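Local coordinates for protein alpha-1,4-endofucoidanase (PDB 6DNS) that cleaves alpha-1,4 linkages within fucoidan chains as an endo-acting, retaining hydrolase of glycoside hydrolase family 107, at residues P88-P93 with A163-V168; V148-L153 with W223-A228; P98-E103 with P122-D127. All coordinates share one frame; numbering follows the deposited sequence.

Contact 1 of 3, residues P88-P93 with A163-V168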
loop_
_atom_site.group_PDB
_atom_site.type_symbol
_atom_site.label_atom_id
_atom_site.label_comp_id
_atom_site.label_asym_id
_atom_site.label_seq_id
_atom_site.Cartn_x
_atom_site.Cartn_y
_atom_site.Cartn_z
ATOM N N PRO A 88 -10.027 -6.543 8.069
ATOM C CA PRO A 88 -10.587 -7.910 8.045
ATOM C C PRO A 88 -11.894 -8.112 8.826
ATOM O O PRO A 88 -12.302 -7.247 9.602
ATOM C CB PRO A 88 -9.476 -8.764 8.687
ATOM C CG PRO A 88 -8.282 -7.877 8.811
ATOM C CD PRO A 88 -8.811 -6.484 8.901
ATOM N N ASN A 89 -12.525 -9.265 8.594
ATOM C CA ASN A 89 -13.600 -9.808 9.439
ATOM C C ASN A 89 -14.812 -8.844 9.604
ATOM O O ASN A 89 -15.417 -8.467 8.599
ATOM C CB ASN A 89 -12.984 -10.295 10.767
ATOM C CG ASN A 89 -13.852 -11.313 11.488
ATOM O OD1 ASN A 89 -14.253 -12.323 10.912
ATOM N ND2 ASN A 89 -14.128 -11.061 12.764
ATOM N N ILE A 90 -15.157 -8.442 10.833
ATOM C CA ILE A 90 -16.254 -7.489 11.075
ATOM C C ILE A 90 -15.886 -6.038 10.740
ATOM O O ILE A 90 -16.761 -5.170 10.743
ATOM C CB ILE A 90 -16.800 -7.564 12.532
ATOM C CG1 ILE A 90 -15.764 -7.058 13.562
ATOM C CG2 ILE A 90 -17.282 -8.979 12.845
ATOM C CD1 ILE A 90 -16.110 -7.353 15.009
ATOM N N PHE A 91 -14.604 -5.780 10.460
ATOM C CA PHE A 91 -14.133 -4.458 10.039
ATOM C C PHE A 91 -14.075 -4.290 8.509
ATOM O O PHE A 91 -13.496 -3.318 8.019
ATOM C CB PHE A 91 -12.760 -4.168 10.666
ATOM C CG PHE A 91 -12.708 -4.406 12.152
ATOM C CD1 PHE A 91 -13.168 -3.438 13.042
ATOM C CD2 PHE A 91 -12.206 -5.599 12.665
ATOM C CE1 PHE A 91 -13.126 -3.657 14.413
ATOM C CE2 PHE A 91 -12.162 -5.823 14.036
ATOM C CZ PHE A 91 -12.622 -4.851 14.911
ATOM N N SER A 92 -14.704 -5.198 7.758
ATOM C CA SER A 92 -14.736 -5.108 6.290
ATOM C C SER A 92 -15.431 -3.857 5.721
ATOM O O SER A 92 -15.077 -3.426 4.621
ATOM C CB SER A 92 -15.325 -6.384 5.662
ATOM O OG SER A 92 -16.714 -6.516 5.897
ATOM N N PRO A 93 -16.424 -3.282 6.443
ATOM C CA PRO A 93 -16.976 -2.003 5.966
ATOM C C PRO A 93 -16.018 -0.806 6.065
ATOM O O PRO A 93 -16.158 0.145 5.292
ATOM C CB PRO A 93 -18.197 -1.782 6.876
ATOM C CG PRO A 93 -18.540 -3.133 7.397
ATOM C CD PRO A 93 -17.220 -3.814 7.567
ATOM N N ALA A 163 -20.840 -1.161 17.503
ATOM C CA ALA A 163 -21.165 0.134 18.123
ATOM C C ALA A 163 -20.570 1.347 17.399
ATOM O O ALA A 163 -21.168 2.426 17.405
ATOM C CB ALA A 163 -20.733 0.139 19.584
ATOM N N ASP A 164 -19.403 1.167 16.783
ATOM C CA ASP A 164 -18.712 2.254 16.078
ATOM C C ASP A 164 -19.295 2.551 14.686
ATOM O O ASP A 164 -19.088 3.646 14.156
ATOM C CB ASP A 164 -17.212 1.949 15.973
ATOM C CG ASP A 164 -16.547 1.818 17.336
ATOM O OD1 ASP A 164 -16.395 0.671 17.818
ATOM O OD2 ASP A 164 -16.193 2.863 17.934
ATOM N N TYR A 165 -20.007 1.585 14.099
ATOM C CA TYR A 165 -20.648 1.760 12.784
ATOM C C TYR A 165 -21.879 0.835 12.621
ATOM O O TYR A 165 -21.907 -0.029 11.743
ATOM C CB TYR A 165 -19.614 1.565 11.653
ATOM C CG TYR A 165 -18.707 0.354 11.813
ATOM C CD1 TYR A 165 -17.557 0.419 12.602
ATOM C CD2 TYR A 165 -18.990 -0.851 11.164
ATOM C CE1 TYR A 165 -16.726 -0.682 12.755
ATOM C CE2 TYR A 165 -18.164 -1.958 11.309
ATOM C CZ TYR A 165 -17.034 -1.868 12.104
ATOM O OH TYR A 165 -16.214 -2.959 12.255
ATOM N N PRO A 166 -22.915 1.031 13.465
ATOM C CA PRO A 166 -24.046 0.090 13.534
ATOM C C PRO A 166 -25.001 0.090 12.335
ATOM O O PRO A 166 -25.543 -0.963 11.996
ATOM C CB PRO A 166 -24.791 0.537 14.799
ATOM C CG PRO A 166 -24.477 1.986 14.919
ATOM C CD PRO A 166 -23.053 2.110 14.464
ATOM N N ASP A 167 -25.199 1.249 11.713
ATOM C CA ASP A 167 -26.201 1.420 10.654
ATOM C C ASP A 167 -25.637 1.375 9.228
ATOM O O ASP A 167 -26.393 1.521 8.267
ATOM C CB ASP A 167 -26.936 2.747 10.868
ATOM C CG ASP A 167 -27.522 2.868 12.265
ATOM O OD1 ASP A 167 -27.152 3.821 12.985
ATOM O OD2 ASP A 167 -28.336 2.000 12.645
ATOM N N VAL A 168 -24.329 1.148 9.087
ATOM C CA VAL A 168 -23.647 1.266 7.791
ATOM C C VAL A 168 -24.064 0.170 6.808
ATOM O O VAL A 168 -24.344 0.463 5.641
ATOM C CB VAL A 168 -22.108 1.272 7.960
ATOM C CG1 VAL A 168 -21.397 1.189 6.613
ATOM C CG2 VAL A 168 -21.673 2.525 8.709
#
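A chi1 of 46° sets CG of Tyr165 between its own backbone N and carbonyl carbon, and from there the phenol reaches across to 88-93 and brings its hydroxyl up to Ile90 and Phe91. Phe91 has CG anti to its carbonyl carbon (chi1 -50°), a setting that places CD1 beside the arriving oxygen. Tyr165 OH donates to Ile90 O over 2.7 Å. The acceptor lies at the edge of the phenol ring, in its plane, whereas the hydroxyl stands 46° above the plane of the carbonyl and does not follow a lone pair. The same Tyr165 OH comes within 3.2 Å of Phe91 CD1, the two side chains crossing at about a right angle. Both segments lie in loops of the catalytic domain that follow adjacent strands of its parallel, barrel-type sheet: 88-93 comes after strand 80-84, and the loop holding 163-168 comes after strand 143-149. The carbonyl that receives the tyrosine is carried by a tight turn, in which Phe91 N donates to Pro88 O at 2.9 Å, and Ile90 CG1 lies 3.8 Å above one face of the Phe91 ring, offset toward its rim. Further along, Pro93 meets the tyrosine at about a right angle, Pro93 CG being 4.1 Å from Tyr165 CE2. Next comes Val168, the first residue of helix 168-176, where Pro93 CB and Val168 CG1 are 4.4 Å apart. The Ile90 side chain also rests on Ile157 and Gln162, while Asp164 O accepts a hydrogen bond from Asn57 ND2.

Contact 2 of 3, residues V148-L153 with W223-A228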
loop_
_atom_site.group_PDB
_atom_site.type_symbol
_atom_site.label_atom_id
_atom_site.label_comp_id
_atom_site.label_asym_id
_atom_site.label_seq_id
_atom_site.Cartn_x
_atom_site.Cartn_y
_atom_site.Cartn_z
ATOM N N VAL A 148 -8.553 -6.502 0.350
ATOM C CA VAL A 148 -9.987 -6.238 0.443
ATOM C C VAL A 148 -10.641 -7.494 1.012
ATOM O O VAL A 148 -10.424 -8.585 0.492
ATOM C CB VAL A 148 -10.608 -5.932 -0.941
ATOM C CG1 VAL A 148 -12.106 -5.657 -0.821
ATOM C CG2 VAL A 148 -9.895 -4.765 -1.613
ATOM N N ASN A 149 -11.418 -7.350 2.086
ATOM C CA ASN A 149 -12.258 -8.447 2.568
ATOM C C ASN A 149 -13.521 -8.466 1.712
ATOM O O ASN A 149 -14.173 -7.434 1.546
ATOM C CB ASN A 149 -12.603 -8.277 4.048
ATOM C CG ASN A 149 -13.267 -9.510 4.635
ATOM O OD1 ASN A 149 -14.472 -9.703 4.497
ATOM N ND2 ASN A 149 -12.480 -10.352 5.290
ATOM N N SER A 150 -13.857 -9.639 1.174
ATOM C CA SER A 150 -14.928 -9.776 0.174
ATOM C C SER A 150 -16.325 -9.366 0.660
ATOM O O SER A 150 -17.153 -8.951 -0.151
ATOM C CB SER A 150 -14.969 -11.205 -0.384
ATOM O OG SER A 150 -13.800 -11.492 -1.133
ATOM N N TYR A 151 -16.582 -9.482 1.965
ATOM C CA TYR A 151 -17.849 -9.010 2.555
ATOM C C TYR A 151 -18.053 -7.496 2.428
ATOM O O TYR A 151 -19.192 -7.032 2.446
ATOM C CB TYR A 151 -17.974 -9.424 4.031
ATOM C CG TYR A 151 -18.382 -10.864 4.229
ATOM C CD1 TYR A 151 -19.727 -11.238 4.194
ATOM C CD2 TYR A 151 -17.429 -11.855 4.451
ATOM C CE1 TYR A 151 -20.108 -12.560 4.375
ATOM C CE2 TYR A 151 -17.801 -13.180 4.633
ATOM C CZ TYR A 151 -19.140 -13.527 4.596
ATOM O OH TYR A 151 -19.508 -14.838 4.772
ATOM N N ASN A 152 -16.954 -6.746 2.313
ATOM C CA ASN A 152 -16.966 -5.293 2.057
ATOM C C ASN A 152 -17.960 -4.520 2.965
ATOM O O ASN A 152 -17.895 -4.682 4.182
ATOM C CB ASN A 152 -17.080 -4.996 0.538
ATOM C CG ASN A 152 -18.353 -5.544 -0.104
ATOM O OD1 ASN A 152 -19.419 -4.941 -0.002
ATOM N ND2 ASN A 152 -18.235 -6.672 -0.793
ATOM N N LEU A 153 -18.865 -3.711 2.408
ATOM C CA LEU A 153 -19.834 -2.961 3.217
ATOM C C LEU A 153 -20.945 -3.809 3.866
ATOM O O LEU A 153 -21.642 -3.305 4.748
ATOM C CB LEU A 153 -20.453 -1.829 2.387
ATOM C CG LEU A 153 -19.473 -0.731 1.943
ATOM C CD1 LEU A 153 -20.027 0.055 0.764
ATOM C CD2 LEU A 153 -19.130 0.205 3.095
ATOM N N TRP A 223 -4.279 -7.239 -6.041
ATOM C CA TRP A 223 -5.437 -7.268 -5.153
ATOM C C TRP A 223 -5.604 -8.677 -4.597
ATOM O O TRP A 223 -5.698 -9.630 -5.373
ATOM C CB TRP A 223 -6.707 -6.895 -5.917
ATOM C CG TRP A 223 -6.704 -5.529 -6.526
ATOM C CD1 TRP A 223 -6.151 -5.164 -7.718
ATOM C CD2 TRP A 223 -7.311 -4.349 -5.987
ATOM N NE1 TRP A 223 -6.364 -3.826 -7.952
ATOM C CE2 TRP A 223 -7.077 -3.301 -6.907
ATOM C CE3 TRP A 223 -8.029 -4.074 -4.816
ATOM C CZ2 TRP A 223 -7.530 -1.996 -6.688
ATOM C CZ3 TRP A 223 -8.483 -2.772 -4.599
ATOM C CH2 TRP A 223 -8.232 -1.752 -5.532
ATOM N N CYS A 224 -5.624 -8.809 -3.269
ATOM C CA CYS A 224 -5.931 -10.086 -2.613
ATOM C C CYS A 224 -7.279 -9.968 -1.898
ATOM O O CYS A 224 -7.454 -9.104 -1.034
ATOM C CB CYS A 224 -4.805 -10.519 -1.661
ATOM S SG CYS A 224 -4.540 -9.519 -0.176
ATOM N N PHE A 225 -8.229 -10.825 -2.286
ATOM C CA PHE A 225 -9.610 -10.762 -1.797
ATOM C C PHE A 225 -9.894 -11.848 -0.757
ATOM O O PHE A 225 -10.133 -13.007 -1.103
ATOM C CB PHE A 225 -10.599 -10.852 -2.967
ATOM C CG PHE A 225 -10.649 -9.606 -3.803
ATOM C CD1 PHE A 225 -11.375 -8.501 -3.373
ATOM C CD2 PHE A 225 -9.961 -9.524 -5.010
ATOM C CE1 PHE A 225 -11.415 -7.338 -4.127
ATOM C CE2 PHE A 225 -10.002 -8.363 -5.773
ATOM C CZ PHE A 225 -10.732 -7.270 -5.330
ATOM N N ASP A 226 -9.870 -11.454 0.515
ATOM C CA ASP A 226 -10.061 -12.379 1.634
ATOM C C ASP A 226 -11.541 -12.728 1.810
ATOM O O ASP A 226 -12.419 -11.939 1.441
ATOM C CB ASP A 226 -9.498 -11.760 2.925
ATOM C CG ASP A 226 -9.315 -12.774 4.055
ATOM O OD1 ASP A 226 -9.257 -13.994 3.794
ATOM O OD2 ASP A 226 -9.212 -12.343 5.221
ATOM N N SER A 227 -11.798 -13.916 2.361
ATOM C CA SER A 227 -13.153 -14.409 2.647
ATOM C C SER A 227 -14.044 -14.501 1.397
ATOM O O SER A 227 -15.251 -14.243 1.464
ATOM C CB SER A 227 -13.826 -13.543 3.726
ATOM O OG SER A 227 -12.964 -13.328 4.831
ATOM N N ALA A 228 -13.448 -14.891 0.268
ATOM C CA ALA A 228 -14.154 -14.911 -1.017
ATOM C C ALA A 228 -15.187 -16.036 -1.069
ATOM O O ALA A 228 -16.370 -15.773 -1.272
ATOM C CB ALA A 228 -13.171 -15.022 -2.178
#
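Two neighbouring parallel strands of the barrel-type catalytic domain meet here, 143-149 and 222-226, joined through helices in a beta-alpha-beta crossover; the contact takes in their C-terminal ends, the side on which barrels of this kind usually carry the active site. Val148 pairs with Phe225 and Asn149 with Asp226. Val148 N donates to Cys224 O at 3.1 Å in an almost straight bond (175°), and Val148 O accepts from Asp226 N at 2.9 Å. On the face bearing Val148 and Phe225 the two side chains run side by side, with Val148 CB 3.6 Å from Phe225 CE1, and Val148 CG2 meets the edge of the Trp223 ring in its plane, 3.8 Å from CE3. On the other face Asn149 has CG anti to the backbone N (chi1 -170°), which brings ND2 to Ser227 OG, itself also bonded to Arg156 NH1, for a weak hydrogen bond of 3.0 Å. Its OD1 lies at the edge of the Tyr151 ring and weakly accepts from Tyr151 N. With an alanine here, Ser227 OG would probably lose the donor it meets across the strands, and Tyr151 N its weak acceptor. The Asp226 side chain leaves the strand on this face too, its OD2 bonded to Tyr147 OH and its OD1 to Asn270 ND2, with a bound ethanediol close by. Past the strand ends, Ser150 grips one carbonyl twice: Ser150 N lies 2.7 Å from Asp226 O, nearly along the C=O axis, while Ser150 OG donates to Asp226 O at 3.0 Å from 46° above the carbonyl plane.

Contact 3 of 3, residues P98-E103 with P122-D127; sequences PHPIIE and PRESVD
Glu124 N donates to Glu103 OE2 across 3.1 Å, at an N-H...O angle of 161°, meeting the carboxylate on its syn side but 26° out of its plane. Glu103 reaches that far because CG stands anti to the backbone N (chi1 -162°) and the chain stays extended beyond it. Its other oxygen lies against the aliphatic part of the neighbouring arginine, with Glu103 OE1 3.5 Å from Arg123 CG. The charged ends stay apart, their planes nearly perpendicular, and Arg123 bends at chi3 to a salt bridge with Glu61. The Glu124 carboxylate lies near that of Glu103, OE2 to OE2 being 5.0 Å, close enough that the two like charges would probably repel to some degree. Glu103 belongs to the short helix 100-104, whose N-cap is His99. His99 ND1 accepts a weak capping bond from Ile101 N, and His99 O accepts from Glu103 N at 2.8 Å, which ties the base of the glutamate arm to the helix start. Facing it, 122-127 is a loop that curls through helix-like backbone angles at 124-126, with Asp127 N bonded to Arg123 O. Ahead of the helix Pro98 packs into this loop: the two proline rings cross at about a right angle with Pro98 CD 4.0 Å from Pro122 CG, and Pro98 CB lies 3.3 Å from Pro122 O and 3.7 Å from Glu124 CG. At the surface the Glu124 side chain crosses Pro100 at a slant, its carboxylate against the ring. Asp127 OD2 accepts from Gly62 N and forms a salt bridge with Arg64, while Val126 O accepts from Lys553 of strand 548-553, in the second of two probable Ig-like domains.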
loop_
_atom_site.group_PDB
_atom_site.type_symbol
_atom_site.label_atom_id
_atom_site.label_comp_id
_atom_site.label_asym_id
_atom_site.label_seq_id
_atom_site.Cartn_x
_atom_site.Cartn_y
_atom_site.Cartn_z
ATOM N N PRO A 98 -11.117 7.658 0.720
ATOM C CA PRO A 98 -12.406 8.340 0.658
ATOM C C PRO A 98 -13.266 7.910 -0.530
ATOM O O PRO A 98 -12.733 7.541 -1.578
ATOM C CB PRO A 98 -12.005 9.809 0.515
ATOM C CG PRO A 98 -10.732 9.760 -0.245
ATOM C CD PRO A 98 -10.026 8.516 0.223
ATOM N N HIS A 99 -14.585 7.964 -0.351
ATOM C CA HIS A 99 -15.546 7.651 -1.411
ATOM C C HIS A 99 -16.875 8.361 -1.111
ATOM O O HIS A 99 -17.412 8.190 -0.014
ATOM C CB HIS A 99 -15.764 6.136 -1.499
ATOM C CG HIS A 99 -16.299 5.676 -2.820
ATOM N ND1 HIS A 99 -17.627 5.788 -3.167
ATOM C CD2 HIS A 99 -15.681 5.102 -3.880
ATOM C CE1 HIS A 99 -17.805 5.306 -4.384
ATOM N NE2 HIS A 99 -16.640 4.883 -4.838
ATOM N N PRO A 100 -17.398 9.169 -2.065
ATOM C CA PRO A 100 -18.665 9.901 -1.858
ATOM C C PRO A 100 -19.842 9.043 -1.376
ATOM O O PRO A 100 -20.553 9.447 -0.454
ATOM C CB PRO A 100 -18.970 10.478 -3.245
ATOM C CG PRO A 100 -17.643 10.627 -3.895
ATOM C CD PRO A 100 -16.779 9.520 -3.362
ATOM N N ILE A 101 -20.027 7.877 -1.996
ATOM C CA ILE A 101 -21.132 6.967 -1.663
ATOM C C ILE A 101 -20.994 6.414 -0.239
ATOM O O ILE A 101 -21.972 6.384 0.507
ATOM C CB ILE A 101 -21.253 5.800 -2.683
ATOM C CG1 ILE A 101 -21.599 6.337 -4.082
ATOM C CG2 ILE A 101 -22.318 4.791 -2.246
ATOM C CD1 ILE A 101 -21.387 5.345 -5.208
ATOM N N ILE A 102 -19.785 5.989 0.129
ATOM C CA ILE A 102 -19.516 5.479 1.482
ATOM C C ILE A 102 -19.655 6.609 2.507
ATOM O O ILE A 102 -20.229 6.411 3.580
ATOM C CB ILE A 102 -18.114 4.831 1.602
ATOM C CG1 ILE A 102 -17.995 3.611 0.676
ATOM C CG2 ILE A 102 -17.829 4.408 3.046
ATOM C CD1 ILE A 102 -16.581 3.095 0.498
ATOM N N GLU A 103 -19.138 7.788 2.163
ATOM C CA GLU A 103 -19.222 8.960 3.037
ATOM C C GLU A 103 -20.659 9.472 3.220
ATOM O O GLU A 103 -20.972 10.044 4.265
ATOM C CB GLU A 103 -18.317 10.085 2.521
ATOM C CG GLU A 103 -18.007 11.150 3.564
ATOM C CD GLU A 103 -16.986 12.178 3.099
ATOM O OE1 GLU A 103 -17.048 13.323 3.596
ATOM O OE2 GLU A 103 -16.127 11.853 2.249
ATOM N N PRO A 122 -12.263 7.680 5.385
ATOM C CA PRO A 122 -11.771 9.041 5.602
ATOM C C PRO A 122 -12.528 10.041 4.728
ATOM O O PRO A 122 -12.957 9.694 3.628
ATOM C CB PRO A 122 -10.299 8.950 5.193
ATOM C CG PRO A 122 -10.258 7.845 4.200
ATOM C CD PRO A 122 -11.272 6.848 4.677
ATOM N N ARG A 123 -12.702 11.259 5.228
ATOM C CA ARG A 123 -13.463 12.292 4.518
ATOM C C ARG A 123 -12.636 12.897 3.381
ATOM O O ARG A 123 -11.430 13.105 3.537
ATOM C CB ARG A 123 -13.930 13.375 5.497
ATOM C CG ARG A 123 -15.031 12.895 6.433
ATOM C CD ARG A 123 -15.129 13.722 7.705
ATOM N NE ARG A 123 -14.151 13.311 8.715
ATOM C CZ ARG A 123 -14.127 13.736 9.981
ATOM N NH1 ARG A 123 -15.032 14.603 10.440
ATOM N NH2 ARG A 123 -13.185 13.286 10.806
ATOM N N GLU A 124 -13.286 13.161 2.243
ATOM C CA GLU A 124 -12.619 13.749 1.061
ATOM C C GLU A 124 -11.960 15.101 1.348
ATOM O O GLU A 124 -10.876 15.385 0.836
ATOM C CB GLU A 124 -13.594 13.902 -0.122
ATOM C CG GLU A 124 -13.758 12.649 -0.969
ATOM C CD GLU A 124 -14.455 12.908 -2.295
ATOM O OE1 GLU A 124 -14.024 12.328 -3.315
ATOM O OE2 GLU A 124 -15.431 13.689 -2.324
ATOM N N SER A 125 -12.628 15.924 2.154
ATOM C CA SER A 125 -12.106 17.233 2.555
ATOM C C SER A 125 -10.872 17.148 3.464
ATOM O O SER A 125 -10.015 18.031 3.419
ATOM C CB SER A 125 -13.203 18.041 3.258
ATOM O OG SER A 125 -13.737 17.326 4.363
ATOM N N VAL A 126 -10.791 16.093 4.278
ATOM C CA VAL A 126 -9.718 15.944 5.270
ATOM C C VAL A 126 -8.466 15.292 4.674
ATOM O O VAL A 126 -7.414 15.934 4.596
ATOM C CB VAL A 126 -10.196 15.143 6.508
ATOM C CG1 VAL A 126 -9.074 14.996 7.536
ATOM C CG2 VAL A 126 -11.413 15.816 7.135
ATOM N N ASP A 127 -8.575 14.027 4.266
ATOM C CA ASP A 127 -7.401 13.251 3.846
ATOM C C ASP A 127 -7.733 12.017 2.997
ATOM O O ASP A 127 -8.829 11.460 3.089
ATOM C CB ASP A 127 -6.613 12.815 5.093
ATOM C CG ASP A 127 -5.196 12.361 4.777
ATOM O OD1 ASP A 127 -4.537 12.967 3.906
ATOM O OD2 ASP A 127 -4.728 11.400 5.423
#

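Overall arrangement
From the N terminus, the chain leaves strand 80-84 and passes 88-93, the first half of contact 1, then 98-103, which soon finds 122-127 and closes the short loop of contact 3. Strand 143-149 opens contact 2 before 163-168 returns to complete contact 1; 223-228 then completes contact 2. Contact 3 is thus nested within contact 1, contacts 1 and 2 cross, and contact 3 closes before contact 2 opens. Contact 2 joins two barrel strands, contact 1 the loops after two strands, and contact 3 a short helix with a loop. Contacts 1 and 2 touch through a probable hydrogen bond, Ser92 OG to Asn152 O (2.8 Å); Leu153 packs on Ile102 between contacts 2 and 3.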